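Local coordinates for protein ornithine carbamoyltransferase (PDB 3GRF) that probably interconverts ornithine plus carbamoyl phosphate and citrulline plus phosphate, as in the ornithine carbamoyltransferase family, in the arginine degradation pathway of Giardia, at residues 102-107 and 115-120; 124-129 and 316-321. One frame throughout, in Å; residues are numbered along the deposited sequence.

Contact 1 (102-107 and 115-120); sequences DICTAR and REMAQH
The beta-alpha-beta unit formed by strand 103-107, helix 111-120 and strand 125-127, part of the carbamoyl-phosphate binding domain, packs its helix on one face of the parallel sheet through Met117, which lies against Cys104 and Ala106. These two strand residues are two apart, so their CB atoms emerge on the same face of the sheet, toward the helix, while Thr105 between them points away. Met117 bridges the gap: with CG anti to the backbone N (chi1 -176°) and chi2 also extended, the chain runs straight out from the helix and carries the sulfur to the strand. Met117 SD lies 3.9 Å from Cys104 SG, a van der Waals contact between two sulfurs with no bond between them, and 4.1 Å from Ala106 CB. The bend at chi3 (-78°) sets where the terminal methyl goes, adding a second touch on the alanine, Met117 CE to Ala106 CB at 4.2 Å. The backbones themselves stand well apart, Ala106 CA and Met117 CA being 9.1 Å from each other, a spacing spanned here by one long side chain against a short one. Phe97 of helix 90-97 touches both Cys104 and Met117 and so joins the same apolar layer, to which Phe50 of strand 46-51 also contributes beside Cys104. No hydrogen bond crosses between the segments and just 90 Å² is buried, so the helix is held to this strand by dispersion among polarisable sulfur and methyl groups, without directional bonding.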
# COMPACT_ATOMS: atom_id res chain seq x y z
N ASP A 102 -6.86 12.59 7.10
CA ASP A 102 -7.86 13.59 6.76
C ASP A 102 -9.25 12.97 6.59
O ASP A 102 -10.29 13.64 6.69
CB ASP A 102 -7.43 14.29 5.48
CG ASP A 102 -6.12 14.94 5.63
OD1 ASP A 102 -5.11 14.36 5.17
OD2 ASP A 102 -6.07 16.00 6.27
N ILE A 103 -9.28 11.68 6.31
CA ILE A 103 -10.55 11.02 6.02
C ILE A 103 -10.37 9.54 6.16
O ILE A 103 -9.24 9.07 6.10
CB ILE A 103 -11.11 11.36 4.60
CG1 ILE A 103 -12.47 10.72 4.37
CG2 ILE A 103 -10.15 11.00 3.46
CD1 ILE A 103 -13.23 11.39 3.30
N CYS A 104 -11.47 8.81 6.36
CA CYS A 104 -11.41 7.37 6.65
C CYS A 104 -12.58 6.66 5.99
O CYS A 104 -13.70 7.13 6.03
CB CYS A 104 -11.45 7.13 8.17
SG CYS A 104 -11.69 5.39 8.73
N THR A 105 -12.33 5.51 5.37
CA THR A 105 -13.41 4.65 4.91
C THR A 105 -13.13 3.34 5.62
O THR A 105 -11.98 3.06 5.95
CB THR A 105 -13.33 4.36 3.39
OG1 THR A 105 -12.05 3.84 3.12
CG2 THR A 105 -13.55 5.62 2.52
N ALA A 106 -14.16 2.54 5.87
CA ALA A 106 -13.96 1.25 6.54
C ALA A 106 -15.01 0.30 6.04
O ALA A 106 -16.16 0.67 5.82
CB ALA A 106 -14.06 1.39 8.05
N ARG A 107 -14.58 -0.93 5.82
CA ARG A 107 -15.43 -2.01 5.36
C ARG A 107 -15.44 -3.00 6.49
O ARG A 107 -14.55 -3.85 6.55
CB ARG A 107 -14.89 -2.61 4.06
CG ARG A 107 -15.94 -3.29 3.18
CD ARG A 107 -16.29 -4.67 3.73
NE ARG A 107 -16.94 -5.55 2.75
CZ ARG A 107 -16.62 -5.62 1.45
NH1 ARG A 107 -15.65 -4.86 0.95
NH2 ARG A 107 -17.29 -6.45 0.65
N ARG A 115 -20.39 2.21 13.38
CA ARG A 115 -20.96 3.27 14.22
C ARG A 115 -20.10 3.63 15.41
O ARG A 115 -20.02 4.80 15.77
CB ARG A 115 -22.31 2.84 14.77
CG ARG A 115 -23.49 3.29 13.94
CD ARG A 115 -24.59 2.25 14.04
NE ARG A 115 -25.68 2.46 13.09
CZ ARG A 115 -26.81 1.74 13.09
NH1 ARG A 115 -26.99 0.77 13.97
NH2 ARG A 115 -27.75 2.00 12.19
N GLU A 116 -19.53 2.60 16.05
CA GLU A 116 -18.59 2.75 17.15
C GLU A 116 -17.38 3.58 16.70
O GLU A 116 -17.05 4.62 17.31
CB GLU A 116 -18.25 1.32 17.66
CG GLU A 116 -17.06 1.05 18.61
CD GLU A 116 -17.04 1.88 19.88
OE1 GLU A 116 -16.61 1.35 20.92
OE2 GLU A 116 -17.40 3.08 19.84
N MET A 117 -16.76 3.18 15.59
CA MET A 117 -15.60 3.89 15.05
C MET A 117 -15.94 5.33 14.73
O MET A 117 -15.27 6.26 15.20
CB MET A 117 -15.09 3.22 13.78
CG MET A 117 -13.82 3.86 13.25
SD MET A 117 -13.44 3.30 11.57
CE MET A 117 -12.74 1.70 11.98
N ALA A 118 -16.97 5.52 13.92
CA ALA A 118 -17.46 6.85 13.61
C ALA A 118 -17.77 7.67 14.88
O ALA A 118 -17.47 8.86 14.95
CB ALA A 118 -18.70 6.76 12.69
N GLN A 119 -18.37 7.05 15.90
CA GLN A 119 -18.74 7.76 17.15
C GLN A 119 -17.58 8.61 17.64
O GLN A 119 -17.74 9.81 17.92
CB GLN A 119 -19.12 6.74 18.23
CG GLN A 119 -20.19 7.15 19.23
CD GLN A 119 -21.02 5.94 19.66
OE1 GLN A 119 -21.97 5.53 18.96
NE2 GLN A 119 -20.65 5.34 20.80
N HIS A 120 -16.39 8.00 17.72
CA HIS A 120 -15.23 8.66 18.37
C HIS A 120 -14.31 9.36 17.40
O HIS A 120 -13.40 10.06 17.81
CB HIS A 120 -14.40 7.64 19.14
CG HIS A 120 -15.21 6.83 20.09
ND1 HIS A 120 -15.59 7.29 21.32
CD2 HIS A 120 -15.70 5.57 19.98
CE1 HIS A 120 -16.29 6.35 21.94
NE2 HIS A 120 -16.37 5.30 21.15

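Contact 2 (124-129 and 316-321); sequences PCINAL and AVLDFF
Ile126 and Pro124 of segment 124-129, in the carbamoyl-phosphate binding range, meet helix 303-322 through two sets of apolar contacts. Segment 316-321 of that helix falls in the Asp/Orn binding range, so the end of the chain returns to the first domain, consistent with the transcarbamoylase fold. In the first set, Ile126 CD1 lies 4.0 Å from both Val317 CG1 and Leu318 CD2. CG1 stands anti to the isoleucine's own carbonyl carbon (chi1 -68°) and chi2 is extended, which carries the delta methyl toward the helix. The Ile126 and Val317 side chains lie alongside each other, pointing opposite ways, while Ile126 is aslant to Leu318. In the second set, Pro124 CB is 3.8 Å from Phe321 CB and equally far from Phe321 CD1, approaching the ring obliquely. One polar atom takes part, Phe321 O, with Pro124 CG at 3.2 Å. No hydrogen bond crosses between the segments; within 124-129, Leu129 N gives one to Asn127 OD1 (2.9 Å), an Asx turn. Leu10 and Ile103 extend the apolar cluster. Dispersion and largely buried hydrocarbon thus hold together segments 187 residues apart, with little directional constraint.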
# COMPACT_ATOMS: atom_id res chain seq x y z
N PRO A 124 -14.09 12.83 8.84
CA PRO A 124 -15.20 12.05 8.24
C PRO A 124 -14.99 10.51 8.08
O PRO A 124 -13.98 10.07 7.54
CB PRO A 124 -15.40 12.70 6.86
CG PRO A 124 -14.75 14.02 6.93
CD PRO A 124 -13.70 14.00 8.03
N CYS A 125 -15.95 9.70 8.51
CA CYS A 125 -15.89 8.25 8.24
C CYS A 125 -17.05 7.79 7.29
O CYS A 125 -18.20 8.24 7.37
CB CYS A 125 -15.85 7.38 9.51
SG CYS A 125 -14.63 7.80 10.75
N ILE A 126 -16.69 6.92 6.37
CA ILE A 126 -17.54 6.53 5.27
C ILE A 126 -17.62 5.03 5.36
O ILE A 126 -16.61 4.38 5.50
CB ILE A 126 -16.96 6.97 3.92
CG1 ILE A 126 -16.98 8.50 3.82
CG2 ILE A 126 -17.77 6.35 2.77
CD1 ILE A 126 -15.92 9.06 2.89
N ASN A 127 -18.84 4.49 5.35
CA ASN A 127 -19.08 3.07 5.35
C ASN A 127 -18.84 2.56 3.91
O ASN A 127 -19.54 2.95 2.98
CB ASN A 127 -20.52 2.83 5.84
CG ASN A 127 -21.02 1.44 5.54
OD1 ASN A 127 -20.27 0.50 5.48
ND2 ASN A 127 -22.33 1.32 5.40
N ALA A 128 -17.82 1.71 3.76
CA ALA A 128 -17.43 1.16 2.45
C ALA A 128 -18.11 -0.19 2.23
O ALA A 128 -17.80 -0.91 1.28
CB ALA A 128 -15.89 1.03 2.37
N LEU A 129 -18.99 -0.56 3.16
CA LEU A 129 -19.99 -1.61 3.00
C LEU A 129 -20.15 -2.25 4.36
O LEU A 129 -19.17 -2.62 4.99
CB LEU A 129 -19.61 -2.67 1.95
CG LEU A 129 -20.53 -3.91 1.79
CD1 LEU A 129 -22.00 -3.56 1.56
CD2 LEU A 129 -20.05 -4.80 0.66
N ALA A 316 -15.71 11.93 -5.87
CA ALA A 316 -16.68 12.96 -5.52
C ALA A 316 -16.97 12.89 -4.05
O ALA A 316 -16.99 13.88 -3.35
CB ALA A 316 -17.98 12.79 -6.32
N VAL A 317 -17.26 11.70 -3.55
CA VAL A 317 -17.53 11.59 -2.13
C VAL A 317 -16.37 12.00 -1.21
O VAL A 317 -16.58 12.73 -0.24
CB VAL A 317 -17.92 10.14 -1.80
CG1 VAL A 317 -18.04 10.00 -0.33
CG2 VAL A 317 -19.23 9.79 -2.54
N LEU A 318 -15.16 11.52 -1.51
CA LEU A 318 -13.94 11.87 -0.76
C LEU A 318 -13.72 13.37 -0.84
O LEU A 318 -13.54 14.01 0.14
CB LEU A 318 -12.73 11.09 -1.31
CG LEU A 318 -12.85 9.55 -1.06
CD1 LEU A 318 -11.85 8.70 -1.84
CD2 LEU A 318 -12.75 9.23 0.43
N ASP A 319 -13.77 13.93 -2.03
CA ASP A 319 -13.57 15.36 -2.19
C ASP A 319 -14.49 16.17 -1.31
O ASP A 319 -14.06 17.04 -0.56
CB ASP A 319 -13.79 15.77 -3.65
CG ASP A 319 -13.51 17.23 -3.87
OD1 ASP A 319 -12.32 17.58 -3.82
OD2 ASP A 319 -14.48 18.02 -4.04
N PHE A 320 -15.78 15.86 -1.41
CA PHE A 320 -16.80 16.51 -0.63
C PHE A 320 -16.57 16.37 0.86
O PHE A 320 -16.73 17.33 1.58
CB PHE A 320 -18.14 15.89 -1.00
CG PHE A 320 -19.33 16.60 -0.44
CD1 PHE A 320 -19.65 17.88 -0.85
CD2 PHE A 320 -20.17 15.95 0.45
CE1 PHE A 320 -20.78 18.51 -0.37
CE2 PHE A 320 -21.29 16.57 0.93
CZ PHE A 320 -21.59 17.85 0.52
N PHE A 321 -16.26 15.18 1.37
CA PHE A 321 -16.10 15.07 2.84
C PHE A 321 -14.80 15.66 3.33
O PHE A 321 -14.71 16.11 4.47
CB PHE A 321 -16.33 13.62 3.34
CG PHE A 321 -17.81 13.28 3.49
CD1 PHE A 321 -18.46 13.45 4.70
CD2 PHE A 321 -18.56 12.90 2.39
CE1 PHE A 321 -19.81 13.17 4.83
CE2 PHE A 321 -19.92 12.64 2.50
CZ PHE A 321 -20.56 12.79 3.72

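Contacts 1 and 2 have centres 10 Å apart and share one parallel sheet, in which strands 103-107 and 125-127 are neighbours. Their backbones are probably hydrogen-bonded: Cys104 O lies 3.0 Å from Ile126 N and Ala106 O lies 2.8 Å from Ala128 N. Contact 1 attaches the connecting helix 111-120 to one face of this sheet; contact 2 brings helix 303-322, from far along the sequence, against the other, where Ile103 of the first strand also touches it. The two strands are thus sandwiched between a local helix and the chain's C-terminal one. The bound nickel ion is about 13 Å from the side chain of Leu318.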